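Local coordinates for mitochondrial association factor 1 (Toxoplasma gondii, PDB 6BXS), which belongs to a parasite protein family tied to the manipulation of host mitochondria, and is built on a macro domain, a fold often linked to ADP-ribose, at residues 11-14 with 20-23; 95-100 with 109-114; 177-182 with 226-231; 192-197 with 246-251. All coordinates share one frame; numbering follows the deposited sequence.

Contact 1: residues 11-14 with 20-23; sequences LRFT and NVIF
With CG swung beside its own backbone N and anti to the carbonyl carbon (chi1 -69°), Phe13 brings the edge of its ring to Phe23, whose first torsion (-58°) is of the same kind and whose ring approaches from the opposite direction. The two rings meet rim to rim, CE1 of Phe13 lying 3.5 Å from CE1 of Phe23, with their planes 59° apart and neither ring over the face of the other. Phe13 CD1 also rests 3.7 Å from Val21 CG2, and the two side chains cross at about a right angle; a beta-branched valine suits this extended chain, filling space beside the ring close to the backbone. Leu11 CD1 touches Phe23 more loosely, at 4.5 Å from CD1 of that ring.

The backbones themselves form an antiparallel ladder. Leu11 and Val21 are a hydrogen-bonded pair, with Leu11 N to Val21 O at 3.0 Å and Val21 N to Leu11 O at 2.9 Å, both nearly straight. Arg12 and Asn20, the adjoining non-hydrogen-bonded pair, project from the other face, where polar side chains can reach solvent. Their guanidinium and amide planes are close to parallel, yet the bond from Arg12 NE to Asn20 OD1 (3.2 Å) is weak and bent. Outside the two segments, a sulfate ion pairs with Arg12 NH1.

The hairpin of strands 8-13 and 19-24 ends the mixed sheet on one side: strand 253-256 lies next to 19-24, its Leu254 and Phe256 touching Val21, while Met269 of helix 263-276 covers Leu11 and Phe13.

Contact 2: residues 95-100 with 109-114; sequences ERLLHD and VEIDSG
Leu97 and Ile111 carry the contact, their side chains crossing obliquely so that the CD2 branch of the leucine lies 3.5 Å from CG1 of the isoleucine. Ile111 CG2 stands farther off, 4.0 Å from the same Leu97 CD2. The isoleucine presents CG1 because its first torsion (52°) places that carbon between the backbone N and the carbonyl carbon, while CG2 takes the place beside the N. Val109, two residues back along the strand, points toward the helix and meets its backbone: its CG2 reaches Leu97 O at 3.6 Å and its CG1 approaches Asp100 O at 3.8 Å. Asp100 joins in through its aliphatic base, CB lying 4.1 Å from Val109 CG2, an arrangement that lets an acidic residue serve at the margin of an apolar seam.

Glu110 faces away from the helix, as expected of the residue between two inward-facing neighbours on a strand, and its OE2 forms a salt bridge with Arg122. Leu97, the buried member of the group, also touches Ser123 and Ala125 of strand 120-126, and Phe148 of strand 147-152.

The helix segment and the short strand run at 145° to each other, their axes 8.2 Å apart at closest approach. This is a helix packed against the outermost strand of a mixed sheet and running roughly antiparallel to it, branched aliphatic residues meeting between them, as befits the alpha/beta layering of a macro domain.

Contact 3: residues 177-182 with 226-231; sequences ASDSAY and GRRGLH
Polar bonds converge on the guanidinium of Arg228 from segment 177-182. Its NH2 donates to two acceptors at once: Ala177 O at 2.8 Å, met almost along the C=O axis, and Asp179 OD1, also at 2.8 Å. Both acceptors lie close to the guanidinium plane. Asp179 offers NH2 the anti lone pair of OD1; the carboxylate is turned 57° from the guanidinium, and the salt bridge is made through OD1 alone, which also takes a weak bond from NH1 at 3.1 Å.

Stacking supplies the second kind of interaction. The guanidinium lies flat on the Tyr182 ring, the planes 18° apart, with CZ 4.0 Å from the ring centroid in cation-pi geometry. Arg228 CD makes a CH-pi contact with the same face, 3.7 Å from the centroid. The tyrosine ring reaches this place because its CG is anti to the backbone N (chi1 -174°), while Arg228 leaves its backbone extended and bends at chi3. Arginine suits the site: its flat cation can stack by its face while its edge donates hydrogen bonds. The charge is buried, and the nearby Asp179 should help to offset it.

Partners outside the two segments add to the grip: NE bonds to Gly175 O and NH1 also to Ser232 OG. Ala177 and Asp179 flank Ser178, the N-cap residue of helix 179-202, and through them the arginine ties the beginning of that helix to the loop leading into helix 230-248, whose Ile233 and Ala236 touch Tyr182; helix 137-140 borders Ala177 through Glu139 and Thr140.

Contact 4: residues 192-197 with 246-251; sequences GIVGAV and TRFDPR. With SO4 (sulfate ion), chain D; SO4 (sulfate ion), chain G.
Phe248 lies against helix 179-202 with one ring face on Gly195, Gly195 CA standing 3.3 Å from Phe248 CZ and making a CH-pi contact with the ring. Gly195, having no side chain, lets the ring come down onto its CA. Beside it, Val194 slides past the phenylalanine in the opposite direction, its CG1 3.5 Å from Phe248 CD2 and 4.0 Å from Pro250 CG. Val194 CG1 is anti to the backbone N (chi1 -180°), which aims that methyl at both partners.

The pairing joins two helices of the macro domain: 230-248 ends here, Asp249 leaves it with positive phi, and the chain proceeds through Pro250 toward strand 253-256.

Outward the packing gives way to exposed arginines and anions. The opposite face of the Phe248 ring is covered by the aliphatic CG of Arg247, whose NH1 and NH2 both hold O1 of one sulfate, NH1 at 2.7 Å. A second sulfate, like the first probably from the crystallisation liquor, receives Arg251 N (2.8 Å) and NE on O4, while NH1 bonds to O2 at 3.1 Å; the several N-H groups of an arginine let this one side chain hold two oxygens of the ion.

Overall arrangement
Contacts 3 and 4 both join helix 179-202 to helix 230-248, at places whose centres are 24 Å apart, but with different chemistry: contact 3 is a buried polar and cation-pi junction near the helix starts, contact 4 an apolar one with sulfate-binding arginines outside it. Contacts 1 and 2 mark the two outermost strands of the same sheet, on opposite sides of the chain's centre and 34 Å apart between centres. The hairpin of contact 1 combines backbone bonds, a buried apolar side of aromatic and aliphatic residues, and an exposed polar side, whereas contact 2, at the surface, relies on aliphatic packing between helix and strand. Contact 4 lies nearest the chain's centre, about 12 Å from it.

Contact 1: residues 11-14 with 20-23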
loop_
_atom_site.group_PDB
_atom_site.type_symbol
_atom_site.label_atom_id
_atom_site.label_comp_id
_atom_site.label_asym_id
_atom_site.label_seq_id
_atom_site.Cartn_x
_atom_site.Cartn_y
_atom_site.Cartn_z
ATOM N N LEU A 11 18.457 6.233 -4.339
ATOM C CA LEU A 11 18.775 7.657 -4.333
ATOM C C LEU A 11 18.460 8.277 -2.977
ATOM O O LEU A 11 17.434 7.971 -2.370
ATOM C CB LEU A 11 17.999 8.382 -5.435
ATOM C CG LEU A 11 18.303 7.938 -6.868
ATOM C CD1 LEU A 11 17.343 8.597 -7.845
ATOM C CD2 LEU A 11 19.742 8.254 -7.243
ATOM N N ARG A 12 19.347 9.152 -2.510
ATOM C CA ARG A 12 19.181 9.804 -1.218
ATOM C C ARG A 12 18.430 11.119 -1.369
ATOM O O ARG A 12 18.670 11.874 -2.309
ATOM C CB ARG A 12 20.538 10.051 -0.562
ATOM C CG ARG A 12 20.452 10.710 0.803
ATOM C CD ARG A 12 21.689 10.406 1.629
ATOM N NE ARG A 12 21.749 8.992 1.992
ATOM C CZ ARG A 12 22.862 8.339 2.312
ATOM N NH1 ARG A 12 24.034 8.962 2.313
ATOM N NH2 ARG A 12 22.804 7.053 2.626
ATOM N N PHE A 13 17.525 11.385 -0.431
ATOM C CA PHE A 13 16.667 12.561 -0.493
ATOM C C PHE A 13 16.775 13.390 0.776
ATOM O O PHE A 13 16.368 12.953 1.851
ATOM C CB PHE A 13 15.215 12.141 -0.724
ATOM C CG PHE A 13 14.965 11.576 -2.088
ATOM C CD1 PHE A 13 15.195 10.236 -2.351
ATOM C CD2 PHE A 13 14.509 12.387 -3.113
ATOM C CE1 PHE A 13 14.969 9.716 -3.609
ATOM C CE2 PHE A 13 14.281 11.872 -4.370
ATOM C CZ PHE A 13 14.513 10.536 -4.620
ATOM N N THR A 14 17.327 14.590 0.644
ATOM C CA THR A 14 17.469 15.485 1.780
ATOM C C THR A 14 16.113 16.069 2.166
ATOM O O THR A 14 15.920 16.510 3.298
ATOM C CB THR A 14 18.461 16.628 1.485
ATOM O OG1 THR A 14 18.707 17.375 2.682
ATOM C CG2 THR A 14 17.919 17.557 0.415
ATOM N N ASN A 20 17.456 7.099 2.025
ATOM C CA ASN A 20 17.556 6.417 0.741
ATOM C C ASN A 20 16.205 5.844 0.334
ATOM O O ASN A 20 15.543 5.176 1.129
ATOM C CB ASN A 20 18.594 5.293 0.797
ATOM C CG ASN A 20 20.013 5.791 0.603
ATOM O OD1 ASN A 20 20.239 6.894 0.107
ATOM N ND2 ASN A 20 20.981 4.964 0.979
ATOM N N VAL A 21 15.799 6.119 -0.902
ATOM C CA VAL A 21 14.595 5.530 -1.472
ATOM C C VAL A 21 14.977 4.677 -2.674
ATOM O O VAL A 21 15.796 5.084 -3.500
ATOM C CB VAL A 21 13.578 6.602 -1.905
ATOM C CG1 VAL A 21 12.317 5.950 -2.451
ATOM C CG2 VAL A 21 13.239 7.515 -0.737
ATOM N N ILE A 22 14.386 3.491 -2.757
ATOM C CA ILE A 22 14.619 2.594 -3.882
ATOM C C ILE A 22 13.566 2.799 -4.964
ATOM O O ILE A 22 12.368 2.837 -4.676
ATOM C CB ILE A 22 14.605 1.121 -3.435
ATOM C CG1 ILE A 22 15.860 0.809 -2.617
ATOM C CG2 ILE A 22 14.538 0.182 -4.641
ATOM C CD1 ILE A 22 15.736 -0.431 -1.762
ATOM N N PHE A 23 14.027 2.922 -6.206
ATOM C CA PHE A 23 13.141 2.976 -7.363
ATOM C C PHE A 23 13.503 1.853 -8.322
ATOM O O PHE A 23 14.446 1.976 -9.103
ATOM C CB PHE A 23 13.238 4.327 -8.069
ATOM C CG PHE A 23 12.913 5.494 -7.186
ATOM C CD1 PHE A 23 13.898 6.092 -6.422
ATOM C CD2 PHE A 23 11.623 5.993 -7.122
ATOM C CE1 PHE A 23 13.605 7.167 -5.609
ATOM C CE2 PHE A 23 11.323 7.069 -6.308
ATOM C CZ PHE A 23 12.318 7.658 -5.551
#

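Contact 2: residues 95-100 with 109-114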
loop_
_atom_site.group_PDB
_atom_site.type_symbol
_atom_site.label_atom_id
_atom_site.label_comp_id
_atom_site.label_asym_id
_atom_site.label_seq_id
_atom_site.Cartn_x
_atom_site.Cartn_y
_atom_site.Cartn_z
ATOM N N GLU A 95 -14.138 -4.306 5.201
ATOM C CA GLU A 95 -15.305 -3.457 5.434
ATOM C C GLU A 95 -15.533 -3.244 6.929
ATOM O O GLU A 95 -15.754 -2.120 7.378
ATOM C CB GLU A 95 -16.564 -4.064 4.808
ATOM C CG GLU A 95 -16.711 -3.821 3.318
ATOM C CD GLU A 95 -18.041 -4.314 2.783
ATOM O OE1 GLU A 95 -19.071 -3.662 3.058
ATOM O OE2 GLU A 95 -18.063 -5.356 2.093
ATOM N N ARG A 96 -15.485 -4.335 7.688
ATOM C CA ARG A 96 -15.687 -4.285 9.133
ATOM C C ARG A 96 -14.601 -3.464 9.828
ATOM O O ARG A 96 -14.890 -2.664 10.720
ATOM C CB ARG A 96 -15.712 -5.700 9.712
ATOM C CG ARG A 96 -16.895 -6.541 9.261
ATOM C CD ARG A 96 -16.694 -8.005 9.616
ATOM N NE ARG A 96 -17.720 -8.859 9.022
ATOM C CZ ARG A 96 -17.615 -10.179 8.895
ATOM N NH1 ARG A 96 -16.524 -10.809 9.311
ATOM N NH2 ARG A 96 -18.600 -10.873 8.342
ATOM N N LEU A 97 -13.352 -3.671 9.426
ATOM C CA LEU A 97 -12.226 -2.979 10.048
ATOM C C LEU A 97 -12.253 -1.476 9.788
ATOM O O LEU A 97 -11.886 -0.687 10.658
ATOM C CB LEU A 97 -10.902 -3.559 9.548
ATOM C CG LEU A 97 -10.395 -4.827 10.240
ATOM C CD1 LEU A 97 -9.134 -5.339 9.553
ATOM C CD2 LEU A 97 -10.128 -4.570 11.719
ATOM N N LEU A 98 -12.676 -1.081 8.591
ATOM C CA LEU A 98 -12.753 0.334 8.248
ATOM C C LEU A 98 -13.779 1.050 9.119
ATOM O O LEU A 98 -13.567 2.192 9.528
ATOM C CB LEU A 98 -13.101 0.520 6.768
ATOM C CG LEU A 98 -13.281 1.975 6.322
ATOM C CD1 LEU A 98 -12.063 2.827 6.698
ATOM C CD2 LEU A 98 -13.547 2.054 4.828
ATOM N N HIS A 99 -14.893 0.376 9.397
ATOM C CA HIS A 99 -15.917 0.921 10.282
ATOM C C HIS A 99 -15.329 1.196 11.660
ATOM O O HIS A 99 -15.563 2.256 12.239
ATOM C CB HIS A 99 -17.109 -0.036 10.393
ATOM C CG HIS A 99 -18.094 0.092 9.272
ATOM N ND1 HIS A 99 -18.614 -0.997 8.607
ATOM C CD2 HIS A 99 -18.661 1.184 8.704
ATOM C CE1 HIS A 99 -19.455 -0.583 7.676
ATOM N NE2 HIS A 99 -19.501 0.737 7.714
ATOM N N ASP A 100 -14.557 0.243 12.173
ATOM C CA ASP A 100 -13.874 0.416 13.454
ATOM C C ASP A 100 -12.844 1.542 13.382
ATOM O O ASP A 100 -12.731 2.351 14.302
ATOM C CB ASP A 100 -13.186 -0.884 13.883
ATOM C CG ASP A 100 -14.167 -2.014 14.125
ATOM O OD1 ASP A 100 -15.360 -1.733 14.369
ATOM O OD2 ASP A 100 -13.740 -3.188 14.080
ATOM N N VAL A 109 -6.704 -0.152 14.557
ATOM C CA VAL A 109 -7.706 -1.100 15.034
ATOM C C VAL A 109 -7.346 -2.494 14.543
ATOM O O VAL A 109 -6.481 -2.650 13.679
ATOM C CB VAL A 109 -9.127 -0.714 14.581
ATOM C CG1 VAL A 109 -9.523 0.612 15.215
ATOM C CG2 VAL A 109 -9.225 -0.637 13.063
ATOM N N GLU A 110 -8.015 -3.507 15.087
ATOM C CA GLU A 110 -7.516 -4.871 14.987
ATOM C C GLU A 110 -8.591 -5.933 15.212
ATOM O O GLU A 110 -9.490 -5.758 16.033
ATOM C CB GLU A 110 -6.384 -5.049 16.004
ATOM C CG GLU A 110 -5.674 -6.384 15.986
ATOM C CD GLU A 110 -4.640 -6.486 17.098
ATOM O OE1 GLU A 110 -3.971 -5.471 17.390
ATOM O OE2 GLU A 110 -4.502 -7.575 17.691
ATOM N N ILE A 111 -8.483 -7.030 14.469
ATOM C CA ILE A 111 -9.293 -8.222 14.704
ATOM C C ILE A 111 -8.469 -9.467 14.389
ATOM O O ILE A 111 -7.602 -9.442 13.514
ATOM C CB ILE A 111 -10.592 -8.242 13.857
ATOM C CG1 ILE A 111 -10.290 -8.011 12.373
ATOM C CG2 ILE A 111 -11.593 -7.213 14.369
ATOM C CD1 ILE A 111 -10.218 -9.282 11.561
ATOM N N ASP A 112 -8.740 -10.551 15.107
ATOM C CA ASP A 112 -8.014 -11.799 14.907
ATOM C C ASP A 112 -8.652 -12.617 13.790
ATOM O O ASP A 112 -9.401 -13.562 14.044
ATOM C CB ASP A 112 -7.970 -12.605 16.206
ATOM C CG ASP A 112 -7.132 -13.862 16.086
ATOM O OD1 ASP A 112 -6.350 -13.978 15.117
ATOM O OD2 ASP A 112 -7.247 -14.733 16.971
ATOM N N SER A 113 -8.348 -12.248 12.550
ATOM C CA SER A 113 -8.929 -12.909 11.388
ATOM C C SER A 113 -8.511 -14.376 11.289
ATOM O O SER A 113 -9.215 -15.190 10.687
ATOM C CB SER A 113 -8.535 -12.166 10.109
ATOM O OG SER A 113 -7.141 -11.912 10.079
ATOM N N GLY A 114 -7.373 -14.710 11.891
ATOM C CA GLY A 114 -6.842 -16.061 11.832
ATOM C C GLY A 114 -7.734 -17.098 12.489
ATOM O O GLY A 114 -7.585 -18.296 12.253
#

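Contact 3: residues 177-182 with 226-231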
loop_
_atom_site.group_PDB
_atom_site.type_symbol
_atom_site.label_atom_id
_atom_site.label_comp_id
_atom_site.label_asym_id
_atom_site.label_seq_id
_atom_site.Cartn_x
_atom_site.Cartn_y
_atom_site.Cartn_z
ATOM N N ALA A 177 -11.077 13.665 -9.555
ATOM C CA ALA A 177 -11.262 14.564 -8.422
ATOM C C ALA A 177 -10.456 15.835 -8.663
ATOM O O ALA A 177 -9.381 15.783 -9.259
ATOM C CB ALA A 177 -10.835 13.896 -7.122
ATOM N N SER A 178 -10.978 16.971 -8.215
ATOM C CA SER A 178 -10.290 18.244 -8.396
ATOM C C SER A 178 -8.948 18.214 -7.666
ATOM O O SER A 178 -8.774 17.455 -6.712
ATOM C CB SER A 178 -11.152 19.402 -7.891
ATOM O OG SER A 178 -11.372 19.305 -6.496
ATOM N N ASP A 179 -8.005 19.033 -8.125
ATOM C CA ASP A 179 -6.648 19.035 -7.585
ATOM C C ASP A 179 -6.631 19.197 -6.070
ATOM O O ASP A 179 -5.910 18.487 -5.370
ATOM C CB ASP A 179 -5.820 20.149 -8.229
ATOM C CG ASP A 179 -5.568 19.914 -9.706
ATOM O OD1 ASP A 179 -5.851 18.800 -10.195
ATOM O OD2 ASP A 179 -5.075 20.844 -10.379
ATOM N N SER A 180 -7.436 20.128 -5.570
ATOM C CA SER A 180 -7.483 20.414 -4.143
ATOM C C SER A 180 -7.913 19.185 -3.343
ATOM O O SER A 180 -7.280 18.830 -2.348
ATOM C CB SER A 180 -8.435 21.578 -3.868
ATOM O OG SER A 180 -8.313 22.029 -2.531
ATOM N N ALA A 181 -8.986 18.534 -3.785
ATOM C CA ALA A 181 -9.493 17.350 -3.101
ATOM C C ALA A 181 -8.567 16.160 -3.321
ATOM O O ALA A 181 -8.343 15.358 -2.413
ATOM C CB ALA A 181 -10.898 17.018 -3.579
ATOM N N TYR A 182 -8.033 16.057 -4.533
ATOM C CA TYR A 182 -7.148 14.958 -4.901
ATOM C C TYR A 182 -5.874 14.958 -4.059
ATOM O O TYR A 182 -5.519 13.944 -3.457
ATOM C CB TYR A 182 -6.791 15.042 -6.387
ATOM C CG TYR A 182 -6.002 13.859 -6.894
ATOM C CD1 TYR A 182 -6.643 12.700 -7.302
ATOM C CD2 TYR A 182 -4.616 13.900 -6.967
ATOM C CE1 TYR A 182 -5.930 11.614 -7.766
ATOM C CE2 TYR A 182 -3.892 12.817 -7.433
ATOM C CZ TYR A 182 -4.556 11.676 -7.832
ATOM O OH TYR A 182 -3.848 10.591 -8.296
ATOM N N GLY A 226 -8.397 8.026 -14.545
ATOM C CA GLY A 226 -9.385 8.816 -15.255
ATOM C C GLY A 226 -8.717 9.700 -16.296
ATOM O O GLY A 226 -7.962 9.213 -17.138
ATOM N N ARG A 227 -8.986 11.001 -16.229
ATOM C CA ARG A 227 -8.422 11.962 -17.176
ATOM C C ARG A 227 -7.137 12.616 -16.668
ATOM O O ARG A 227 -6.491 13.372 -17.396
ATOM C CB ARG A 227 -9.449 13.055 -17.492
ATOM C CG ARG A 227 -10.451 12.679 -18.570
ATOM C CD ARG A 227 -11.290 13.879 -19.002
ATOM N NE ARG A 227 -12.357 14.190 -18.053
ATOM C CZ ARG A 227 -12.229 14.990 -16.996
ATOM N NH1 ARG A 227 -13.269 15.202 -16.201
ATOM N NH2 ARG A 227 -11.070 15.579 -16.726
ATOM N N ARG A 228 -6.764 12.324 -15.425
ATOM C CA ARG A 228 -5.649 13.015 -14.781
ATOM C C ARG A 228 -4.297 12.667 -15.401
ATOM O O ARG A 228 -4.031 11.512 -15.736
ATOM C CB ARG A 228 -5.626 12.694 -13.284
ATOM C CG ARG A 228 -4.521 13.402 -12.522
ATOM C CD ARG A 228 -4.694 13.271 -11.016
ATOM N NE ARG A 228 -5.755 14.138 -10.508
ATOM C CZ ARG A 228 -5.623 15.446 -10.306
ATOM N NH1 ARG A 228 -4.473 16.055 -10.571
ATOM N NH2 ARG A 228 -6.643 16.151 -9.840
ATOM N N GLY A 229 -3.448 13.681 -15.543
ATOM C CA GLY A 229 -2.110 13.498 -16.077
ATOM C C GLY A 229 -1.190 12.862 -15.053
ATOM O O GLY A 229 -1.318 13.109 -13.853
ATOM N N LEU A 230 -0.257 12.043 -15.525
ATOM C CA LEU A 230 0.628 11.304 -14.632
ATOM C C LEU A 230 1.561 12.231 -13.862
ATOM O O LEU A 230 1.940 11.931 -12.733
ATOM C CB LEU A 230 1.442 10.275 -15.420
ATOM C CG LEU A 230 0.741 8.940 -15.681
ATOM C CD1 LEU A 230 1.530 8.104 -16.678
ATOM C CD2 LEU A 230 0.545 8.169 -14.381
ATOM N N HIS A 231 1.923 13.359 -14.463
ATOM C CA HIS A 231 2.809 14.310 -13.801
ATOM C C HIS A 231 2.196 14.811 -12.498
ATOM O O HIS A 231 2.869 14.869 -11.467
ATOM C CB HIS A 231 3.123 15.496 -14.713
ATOM C CG HIS A 231 3.857 16.603 -14.022
ATOM N ND1 HIS A 231 3.211 17.658 -13.413
ATOM C CD2 HIS A 231 5.181 16.810 -13.829
ATOM C CE1 HIS A 231 4.106 18.471 -12.882
ATOM N NE2 HIS A 231 5.309 17.979 -13.120
#

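Contact 4: residues 192-197 with 246-251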
loop_
_atom_site.group_PDB
_atom_site.type_symbol
_atom_site.label_atom_id
_atom_site.label_comp_id
_atom_site.label_asym_id
_atom_site.label_seq_id
_atom_site.Cartn_x
_atom_site.Cartn_y
_atom_site.Cartn_z
ATOM N N GLY A 192 -1.891 7.279 5.999
ATOM C CA GLY A 192 -2.486 6.021 6.415
ATOM C C GLY A 192 -1.506 4.867 6.322
ATOM O O GLY A 192 -1.424 4.032 7.222
ATOM N N ILE A 193 -0.759 4.826 5.225
ATOM C CA ILE A 193 0.232 3.781 4.999
ATOM C C ILE A 193 1.357 3.846 6.032
ATOM O O ILE A 193 1.660 2.858 6.699
ATOM C CB ILE A 193 0.834 3.895 3.585
ATOM C CG1 ILE A 193 -0.250 3.677 2.527
ATOM C CG2 ILE A 193 1.954 2.879 3.387
ATOM C CD1 ILE A 193 0.091 4.263 1.175
ATOM N N VAL A 194 1.974 5.015 6.154
ATOM C CA VAL A 194 3.104 5.195 7.058
ATOM C C VAL A 194 2.646 5.165 8.513
ATOM O O VAL A 194 3.360 4.675 9.388
ATOM C CB VAL A 194 3.837 6.520 6.767
ATOM C CG1 VAL A 194 5.027 6.704 7.705
ATOM C CG2 VAL A 194 4.298 6.558 5.312
ATOM N N GLY A 195 1.448 5.682 8.767
ATOM C CA GLY A 195 0.885 5.671 10.104
ATOM C C GLY A 195 0.547 4.265 10.562
ATOM O O GLY A 195 0.792 3.901 11.715
ATOM N N ALA A 196 -0.018 3.474 9.657
ATOM C CA ALA A 196 -0.362 2.089 9.956
ATOM C C ALA A 196 0.885 1.294 10.332
ATOM O O ALA A 196 0.883 0.546 11.311
ATOM C CB ALA A 196 -1.056 1.444 8.769
ATOM N N VAL A 197 1.942 1.456 9.543
ATOM C CA VAL A 197 3.205 0.775 9.806
ATOM C C VAL A 197 3.789 1.218 11.141
ATOM O O VAL A 197 4.173 0.389 11.962
ATOM C CB VAL A 197 4.230 1.042 8.691
ATOM C CG1 VAL A 197 5.598 0.484 9.071
ATOM C CG2 VAL A 197 3.756 0.431 7.378
ATOM N N THR A 246 7.914 13.406 7.409
ATOM C CA THR A 246 8.011 14.474 8.399
ATOM C C THR A 246 7.163 14.169 9.628
ATOM O O THR A 246 7.575 14.435 10.755
ATOM C CB THR A 246 7.571 15.826 7.803
ATOM O OG1 THR A 246 8.558 16.276 6.868
ATOM C CG2 THR A 246 7.402 16.886 8.888
ATOM N N ARG A 247 5.974 13.622 9.401
ATOM C CA ARG A 247 5.048 13.318 10.488
ATOM C C ARG A 247 5.575 12.224 11.414
ATOM O O ARG A 247 5.625 12.408 12.631
ATOM C CB ARG A 247 3.682 12.909 9.919
ATOM C CG ARG A 247 2.739 12.220 10.907
ATOM C CD ARG A 247 2.450 13.074 12.136
ATOM N NE ARG A 247 1.327 12.546 12.914
ATOM C CZ ARG A 247 1.437 11.719 13.951
ATOM N NH1 ARG A 247 2.626 11.307 14.372
ATOM N NH2 ARG A 247 0.343 11.304 14.577
ATOM N N PHE A 248 5.974 11.093 10.837
ATOM C CA PHE A 248 6.271 9.902 11.630
ATOM C C PHE A 248 7.768 9.648 11.826
ATOM O O PHE A 248 8.147 8.883 12.714
ATOM C CB PHE A 248 5.620 8.675 10.985
ATOM C CG PHE A 248 4.115 8.715 10.997
ATOM C CD1 PHE A 248 3.414 8.524 12.179
ATOM C CD2 PHE A 248 3.402 8.947 9.833
ATOM C CE1 PHE A 248 2.031 8.563 12.196
ATOM C CE2 PHE A 248 2.018 8.986 9.845
ATOM C CZ PHE A 248 1.334 8.795 11.029
ATOM N N ASP A 249 8.605 10.288 11.010
ATOM C CA ASP A 249 10.060 10.116 11.083
ATOM C C ASP A 249 10.428 8.634 11.186
ATOM O O ASP A 249 11.115 8.221 12.118
ATOM C CB ASP A 249 10.627 10.894 12.280
ATOM C CG ASP A 249 12.151 10.929 12.298
ATOM O OD1 ASP A 249 12.770 10.810 11.221
ATOM O OD2 ASP A 249 12.730 11.079 13.394
ATOM N N PRO A 250 9.958 7.824 10.226
ATOM C CA PRO A 250 10.012 6.368 10.386
ATOM C C PRO A 250 11.364 5.739 10.059
ATOM O O PRO A 250 12.181 6.332 9.356
ATOM C CB PRO A 250 8.950 5.888 9.401
ATOM C CG PRO A 250 9.007 6.889 8.296
ATOM C CD PRO A 250 9.370 8.210 8.931
ATOM N N ARG A 251 11.580 4.536 10.581
ATOM C CA ARG A 251 12.757 3.742 10.248
ATOM C C ARG A 251 12.500 2.914 8.998
ATOM O O ARG A 251 13.438 2.427 8.363
ATOM C CB ARG A 251 13.131 2.817 11.407
ATOM C CG ARG A 251 13.467 3.536 12.705
ATOM C CD ARG A 251 13.379 2.601 13.905
ATOM N NE ARG A 251 12.074 1.948 13.987
ATOM C CZ ARG A 251 11.700 1.122 14.960
ATOM N NH1 ARG A 251 10.491 0.580 14.933
ATOM N NH2 ARG A 251 12.528 0.837 15.959
HETATM S S SO4 D . 8.848 2.828 12.036
HETATM O O1 SO4 D . 7.691 3.660 11.718
HETATM O O2 SO4 D . 8.464 1.810 13.008
HETATM O O3 SO4 D . 9.335 2.185 10.821
HETATM O O4 SO4 D . 9.904 3.666 12.599
HETATM S S SO4 G . 3.115 9.472 17.028
HETATM O O1 SO4 G . 1.867 9.620 16.280
HETATM O O2 SO4 G . 2.949 8.454 18.063
HETATM O O3 SO4 G . 4.186 9.067 16.121
HETATM O O4 SO4 G . 3.463 10.746 17.653
#